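Local coordinates for multicopper oxidase (Arthrobacter sp. FB24, PDB 3GDC), which probably oxidises phenolic or related substrates at a copper centre and passes the electrons to dioxygen, as a small two-domain laccase-like multicopper oxidase, at residues A[213-226]-A[266-280]. Residues are numbered along the deposited sequence; the frame is centred on the assembly and turned at random.
Sequences LEYDPINSFHIHGN and FMFHAHKTEFAELGW. With CU (copper (II) ion), chain G; CU (copper (II) ion), chain J.
His224, just past strand 218-223, and His269, on the antiparallel strand beside it, share one copper ion, each through NE2 at 1.9 Å, their rings rim to rim with planes 75° apart. The backbone sets the spacing: His222 N and O bond to His269 O and N, and His224 N gives an almost straight bond to Met267 O (2.8 Å, 175° at the hydrogen).

Followed outward, His224 shows how a ligand ring is held. Its CB lies 3.4 Å from Met267 O, and CG, anti to the carbonyl carbon (chi1 -76°), meets the same oxygen and Met267 CB. The ring lies centred over Met267 CB, 3.6 Å from its centroid, a CH-pi contact. CD2, 3.5 Å from Met267 O, and CE1 flank the tip, NE2, at the copper; ND1 is engaged by Asp101 of the second subunit. His269 ND1 gives its N-H to Ala270 O (2.6 Å) in the plane of its own ring but from above the carbonyl plane, which fixes the ring's rotation and leaves NE2 for the metal. His271, bound to a second copper, turns its edge to the face of His222.

Trp280 NE1 divides weak bonds between Asn219 OD1 and Ser220 O, while Ser220 OG takes the N-H of His271. Asn219 OD1 also sits at the ring edge of Phe275, 3.6 Å from CD2. An alanine in place of Asn219 would probably leave the indole N-H with Ser220 O alone, and Phe275's edge without its amide neighbour.

In the second subunit, His134 completes the first copper site, His93 and His132 the second, and His91 shares a third with His222 NE2. Histidines converging from cupredoxin-type domains of two subunits characterise the trinuclear copper cluster of two-domain multicopper oxidases, probably the dioxygen-reducing site.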
loop_
_atom_site.group_PDB
_atom_site.type_symbol
_atom_site.label_atom_id
_atom_site.label_comp_id
_atom_site.label_asym_id
_atom_site.label_seq_id
_atom_site.Cartn_x
_atom_site.Cartn_y
_atom_site.Cartn_z
ATOM N N LEU A 213 -13.186 -2.532 -3.780
ATOM C CA LEU A 213 -12.836 -2.796 -5.166
ATOM C C LEU A 213 -12.269 -4.203 -5.383
ATOM O O LEU A 213 -11.287 -4.597 -4.761
ATOM C CB LEU A 213 -11.863 -1.725 -5.681
ATOM C CG LEU A 213 -11.329 -1.890 -7.102
ATOM C CD1 LEU A 213 -12.469 -1.808 -8.119
ATOM C CD2 LEU A 213 -10.307 -0.783 -7.329
ATOM N N GLU A 214 -12.917 -4.955 -6.258
ATOM C CA GLU A 214 -12.466 -6.289 -6.606
ATOM C C GLU A 214 -11.565 -6.218 -7.847
ATOM O O GLU A 214 -11.599 -5.223 -8.598
ATOM C CB GLU A 214 -13.683 -7.203 -6.844
ATOM C CG GLU A 214 -13.352 -8.677 -7.104
ATOM C CD GLU A 214 -12.470 -9.262 -6.011
ATOM O OE1 GLU A 214 -13.032 -9.648 -4.962
ATOM O OE2 GLU A 214 -11.224 -9.298 -6.192
ATOM N N TYR A 215 -10.738 -7.256 -8.022
ATOM C CA TYR A 215 -9.878 -7.459 -9.209
ATOM C C TYR A 215 -8.592 -6.617 -9.183
ATOM O O TYR A 215 -7.484 -7.166 -9.242
ATOM C CB TYR A 215 -10.671 -7.300 -10.527
ATOM C CG TYR A 215 -11.913 -8.176 -10.602
ATOM C CD1 TYR A 215 -11.808 -9.563 -10.694
ATOM C CD2 TYR A 215 -13.191 -7.613 -10.583
ATOM C CE1 TYR A 215 -12.941 -10.366 -10.748
ATOM C CE2 TYR A 215 -14.335 -8.414 -10.635
ATOM C CZ TYR A 215 -14.200 -9.785 -10.724
ATOM O OH TYR A 215 -15.323 -10.584 -10.782
ATOM N N ASP A 216 -8.735 -5.297 -9.088
ATOM C CA ASP A 216 -7.585 -4.401 -8.948
ATOM C C ASP A 216 -7.044 -4.462 -7.515
ATOM O O ASP A 216 -7.818 -4.373 -6.564
ATOM C CB ASP A 216 -7.986 -2.968 -9.297
ATOM C CG ASP A 216 -8.396 -2.811 -10.755
ATOM O OD1 ASP A 216 -7.508 -2.907 -11.636
ATOM O OD2 ASP A 216 -9.594 -2.572 -11.015
ATOM N N PRO A 217 -5.715 -4.610 -7.351
ATOM C CA PRO A 217 -5.179 -4.844 -6.004
ATOM C C PRO A 217 -5.214 -3.648 -5.041
ATOM O O PRO A 217 -5.184 -3.849 -3.828
ATOM C CB PRO A 217 -3.729 -5.273 -6.269
ATOM C CG PRO A 217 -3.383 -4.646 -7.586
ATOM C CD PRO A 217 -4.655 -4.595 -8.383
ATOM N N ILE A 218 -5.262 -2.420 -5.558
ATOM C CA ILE A 218 -5.220 -1.255 -4.673
ATOM C C ILE A 218 -6.049 -0.094 -5.212
ATOM O O ILE A 218 -6.165 0.103 -6.429
ATOM C CB ILE A 218 -3.752 -0.827 -4.335
ATOM C CG1 ILE A 218 -3.702 0.137 -3.137
ATOM C CG2 ILE A 218 -3.049 -0.233 -5.562
ATOM C CD1 ILE A 218 -2.406 0.078 -2.328
ATOM N N ASN A 219 -6.648 0.647 -4.288
ATOM C CA ASN A 219 -7.396 1.846 -4.634
ATOM C C ASN A 219 -6.749 3.014 -3.912
ATOM O O ASN A 219 -5.946 2.815 -2.999
ATOM C CB ASN A 219 -8.877 1.701 -4.256
ATOM C CG ASN A 219 -9.803 2.490 -5.178
ATOM O OD1 ASN A 219 -9.395 3.481 -5.806
ATOM N ND2 ASN A 219 -11.061 2.047 -5.265
ATOM N N SER A 220 -7.049 4.237 -4.340
ATOM C CA SER A 220 -6.554 5.401 -3.626
ATOM C C SER A 220 -7.589 6.516 -3.607
ATOM O O SER A 220 -8.664 6.400 -4.215
ATOM C CB SER A 220 -5.210 5.880 -4.196
ATOM O OG SER A 220 -5.350 6.330 -5.529
ATOM N N PHE A 221 -7.260 7.576 -2.879
ATOM C CA PHE A 221 -8.158 8.701 -2.633
ATOM C C PHE A 221 -7.320 9.947 -2.510
ATOM O O PHE A 221 -6.413 10.001 -1.674
ATOM C CB PHE A 221 -8.933 8.485 -1.320
ATOM C CG PHE A 221 -9.858 9.616 -0.951
ATOM C CD1 PHE A 221 -11.230 9.510 -1.167
ATOM C CD2 PHE A 221 -9.361 10.777 -0.351
ATOM C CE1 PHE A 221 -12.098 10.558 -0.812
ATOM C CE2 PHE A 221 -10.220 11.830 -0.007
ATOM C CZ PHE A 221 -11.584 11.716 -0.234
ATOM N N HIS A 222 -7.643 10.961 -3.306
ATOM C CA HIS A 222 -6.939 12.238 -3.240
ATOM C C HIS A 222 -7.939 13.373 -3.297
ATOM O O HIS A 222 -8.894 13.303 -4.056
ATOM C CB HIS A 222 -5.946 12.370 -4.411
ATOM C CG HIS A 222 -5.343 13.737 -4.539
ATOM N ND1 HIS A 222 -4.595 14.317 -3.537
ATOM C CD2 HIS A 222 -5.385 14.642 -5.545
ATOM C CE1 HIS A 222 -4.202 15.519 -3.917
ATOM N NE2 HIS A 222 -4.666 15.740 -5.133
ATOM N N ILE A 223 -7.709 14.414 -2.498
ATOM C CA ILE A 223 -8.532 15.619 -2.523
ATOM C C ILE A 223 -7.679 16.832 -2.939
ATOM O O ILE A 223 -6.609 17.065 -2.374
ATOM C CB ILE A 223 -9.217 15.866 -1.150
ATOM C CG1 ILE A 223 -9.973 17.189 -1.128
ATOM C CG2 ILE A 223 -8.197 15.818 -0.000
ATOM C CD1 ILE A 223 -11.239 17.166 -1.884
ATOM N N HIS A 224 -8.158 17.588 -3.923
ATOM C CA HIS A 224 -7.470 18.803 -4.377
ATOM C C HIS A 224 -7.504 19.906 -3.339
ATOM O O HIS A 224 -8.546 20.156 -2.721
ATOM C CB HIS A 224 -8.137 19.350 -5.638
ATOM C CG HIS A 224 -7.825 18.582 -6.883
ATOM N ND1 HIS A 224 -7.796 19.180 -8.127
ATOM C CD2 HIS A 224 -7.526 17.275 -7.086
ATOM C CE1 HIS A 224 -7.505 18.274 -9.041
ATOM N NE2 HIS A 224 -7.336 17.111 -8.437
ATOM N N GLY A 225 -6.367 20.578 -3.180
ATOM C CA GLY A 225 -6.247 21.788 -2.362
ATOM C C GLY A 225 -6.409 21.622 -0.863
ATOM O O GLY A 225 -6.514 22.610 -0.131
ATOM N N ASN A 226 -6.416 20.375 -0.396
ATOM C CA ASN A 226 -6.771 20.087 0.985
ATOM C C ASN A 226 -5.947 18.943 1.560
ATOM O O ASN A 226 -5.387 18.139 0.813
ATOM C CB ASN A 226 -8.269 19.783 1.072
ATOM C CG ASN A 226 -9.118 21.035 0.936
ATOM O OD1 ASN A 226 -9.376 21.726 1.916
ATOM N ND2 ASN A 226 -9.536 21.341 -0.286
ATOM N N PHE A 266 -13.584 21.683 -5.292
ATOM C CA PHE A 266 -12.344 20.936 -5.114
ATOM C C PHE A 266 -12.537 19.488 -5.532
ATOM O O PHE A 266 -13.351 18.766 -4.948
ATOM C CB PHE A 266 -11.872 21.045 -3.664
ATOM C CG PHE A 266 -11.534 22.450 -3.261
ATOM C CD1 PHE A 266 -10.257 22.953 -3.482
ATOM C CD2 PHE A 266 -12.503 23.287 -2.710
ATOM C CE1 PHE A 266 -9.927 24.260 -3.129
ATOM C CE2 PHE A 266 -12.195 24.614 -2.357
ATOM C CZ PHE A 266 -10.900 25.097 -2.562
ATOM N N MET A 267 -11.814 19.081 -6.570
ATOM C CA MET A 267 -11.927 17.718 -7.087
ATOM C C MET A 267 -11.443 16.684 -6.060
ATOM O O MET A 267 -10.534 16.944 -5.267
ATOM C CB MET A 267 -11.143 17.576 -8.390
ATOM C CG MET A 267 -11.457 16.320 -9.183
ATOM S SD MET A 267 -10.557 16.312 -10.745
ATOM C CE MET A 267 -11.627 17.339 -11.734
ATOM N N PHE A 268 -12.094 15.527 -6.053
ATOM C CA PHE A 268 -11.575 14.370 -5.327
ATOM C C PHE A 268 -11.714 13.148 -6.219
ATOM O O PHE A 268 -12.692 13.022 -6.975
ATOM C CB PHE A 268 -12.218 14.197 -3.939
ATOM C CG PHE A 268 -13.645 13.727 -3.962
ATOM C CD1 PHE A 268 -13.964 12.409 -3.610
ATOM C CD2 PHE A 268 -14.674 14.602 -4.294
ATOM C CE1 PHE A 268 -15.300 11.968 -3.635
ATOM C CE2 PHE A 268 -15.995 14.178 -4.312
ATOM C CZ PHE A 268 -16.311 12.853 -3.977
ATOM N N HIS A 269 -10.713 12.268 -6.173
ATOM C CA HIS A 269 -10.688 11.119 -7.078
ATOM C C HIS A 269 -9.605 10.132 -6.680
ATOM O O HIS A 269 -8.744 10.438 -5.853
ATOM C CB HIS A 269 -10.438 11.584 -8.524
ATOM C CG HIS A 269 -9.201 12.408 -8.683
ATOM N ND1 HIS A 269 -7.964 11.857 -8.932
ATOM C CD2 HIS A 269 -9.012 13.748 -8.623
ATOM C CE1 HIS A 269 -7.067 12.823 -9.023
ATOM N NE2 HIS A 269 -7.679 13.978 -8.831
ATOM N N ALA A 270 -9.632 8.951 -7.281
ATOM C CA ALA A 270 -8.507 8.030 -7.154
ATOM C C ALA A 270 -7.275 8.688 -7.769
ATOM O O ALA A 270 -7.374 9.321 -8.820
ATOM C CB ALA A 270 -8.806 6.739 -7.879
ATOM N N HIS A 271 -6.123 8.552 -7.123
ATOM C CA HIS A 271 -4.890 9.018 -7.750
ATOM C C HIS A 271 -4.319 7.945 -8.689
ATOM O O HIS A 271 -3.198 8.059 -9.185
ATOM C CB HIS A 271 -3.863 9.513 -6.725
ATOM C CG HIS A 271 -2.986 10.608 -7.252
ATOM N ND1 HIS A 271 -2.177 10.437 -8.356
ATOM C CD2 HIS A 271 -2.812 11.891 -6.854
ATOM C CE1 HIS A 271 -1.534 11.564 -8.607
ATOM N NE2 HIS A 271 -1.900 12.462 -7.710
ATOM N N LYS A 272 -5.109 6.896 -8.911
ATOM C CA LYS A 272 -4.881 5.958 -10.000
ATOM C C LYS A 272 -5.733 6.453 -11.166
ATOM O O LYS A 272 -6.954 6.288 -11.176
ATOM C CB LYS A 272 -5.273 4.535 -9.586
ATOM C CG LYS A 272 -4.996 3.489 -10.667
ATOM C CD LYS A 272 -3.676 2.807 -10.423
ATOM C CE LYS A 272 -2.990 2.418 -11.724
ATOM N NZ LYS A 272 -3.872 1.755 -12.716
ATOM N N THR A 273 -5.072 7.065 -12.144
ATOM C CA THR A 273 -5.736 7.810 -13.220
ATOM C C THR A 273 -6.750 6.992 -14.036
ATOM O O THR A 273 -7.809 7.500 -14.385
ATOM C CB THR A 273 -4.697 8.508 -14.148
ATOM O OG1 THR A 273 -4.101 7.546 -15.029
ATOM C CG2 THR A 273 -3.616 9.164 -13.312
ATOM N N GLU A 274 -6.424 5.730 -14.307
ATOM C CA GLU A 274 -7.323 4.777 -14.953
ATOM C C GLU A 274 -8.707 4.731 -14.277
ATOM O O GLU A 274 -9.743 4.702 -14.956
ATOM C CB GLU A 274 -6.679 3.389 -14.906
ATOM C CG GLU A 274 -7.483 2.252 -15.524
ATOM C CD GLU A 274 -6.906 0.868 -15.213
ATOM O OE1 GLU A 274 -7.476 -0.129 -15.716
ATOM O OE2 GLU A 274 -5.886 0.765 -14.485
ATOM N N PHE A 275 -8.713 4.710 -12.942
ATOM C CA PHE A 275 -9.961 4.576 -12.191
ATOM C C PHE A 275 -10.753 5.869 -12.236
ATOM O O PHE A 275 -11.980 5.853 -12.348
ATOM C CB PHE A 275 -9.710 4.230 -10.715
ATOM C CG PHE A 275 -8.931 2.956 -10.486
ATOM C CD1 PHE A 275 -8.696 2.048 -11.511
ATOM C CD2 PHE A 275 -8.470 2.651 -9.201
ATOM C CE1 PHE A 275 -7.975 0.880 -11.277
ATOM C CE2 PHE A 275 -7.742 1.489 -8.958
ATOM C CZ PHE A 275 -7.493 0.602 -9.994
ATOM N N ALA A 276 -10.035 6.979 -12.087
ATOM C CA ALA A 276 -10.627 8.315 -12.125
ATOM C C ALA A 276 -11.388 8.552 -13.425
ATOM O O ALA A 276 -12.536 9.016 -13.409
ATOM C CB ALA A 276 -9.549 9.382 -11.919
ATOM N N GLU A 277 -10.753 8.200 -14.541
ATOM C CA GLU A 277 -11.302 8.462 -15.865
ATOM C C GLU A 277 -12.439 7.509 -16.227
ATOM O O GLU A 277 -13.157 7.721 -17.212
ATOM C CB GLU A 277 -10.180 8.468 -16.918
ATOM C CG GLU A 277 -9.207 9.635 -16.708
ATOM C CD GLU A 277 -8.493 10.074 -17.980
ATOM O OE1 GLU A 277 -8.330 11.306 -18.165
ATOM O OE2 GLU A 277 -8.095 9.194 -18.780
ATOM N N LEU A 278 -12.628 6.481 -15.394
ATOM C CA LEU A 278 -13.709 5.523 -15.577
ATOM C C LEU A 278 -14.767 5.581 -14.451
ATOM O O LEU A 278 -15.546 4.654 -14.278
ATOM C CB LEU A 278 -13.160 4.113 -15.782
ATOM C CG LEU A 278 -12.385 3.885 -17.092
ATOM C CD1 LEU A 278 -11.729 2.513 -17.113
ATOM C CD2 LEU A 278 -13.304 4.088 -18.282
ATOM N N GLY A 279 -14.785 6.688 -13.710
ATOM C CA GLY A 279 -15.920 7.025 -12.864
ATOM C C GLY A 279 -15.632 7.421 -11.434
ATOM O O GLY A 279 -16.491 8.004 -10.773
ATOM N N TRP A 280 -14.434 7.112 -10.947
ATOM C CA TRP A 280 -14.069 7.434 -9.567
ATOM C C TRP A 280 -13.464 8.853 -9.516
ATOM O O TRP A 280 -12.272 9.056 -9.296
ATOM C CB TRP A 280 -13.209 6.294 -8.973
ATOM C CG TRP A 280 -12.631 6.431 -7.560
ATOM C CD1 TRP A 280 -11.749 5.551 -6.980
ATOM C CD2 TRP A 280 -12.841 7.476 -6.592
ATOM N NE1 TRP A 280 -11.399 5.980 -5.730
ATOM C CE2 TRP A 280 -12.049 7.156 -5.460
ATOM C CE3 TRP A 280 -13.616 8.648 -6.563
ATOM C CZ2 TRP A 280 -12.009 7.960 -4.320
ATOM C CZ3 TRP A 280 -13.575 9.450 -5.428
ATOM C CH2 TRP A 280 -12.770 9.104 -4.321
HETATM CU CU CU G . -6.886 15.573 -9.539
HETATM CU CU CU J . -1.612 14.575 -7.911
#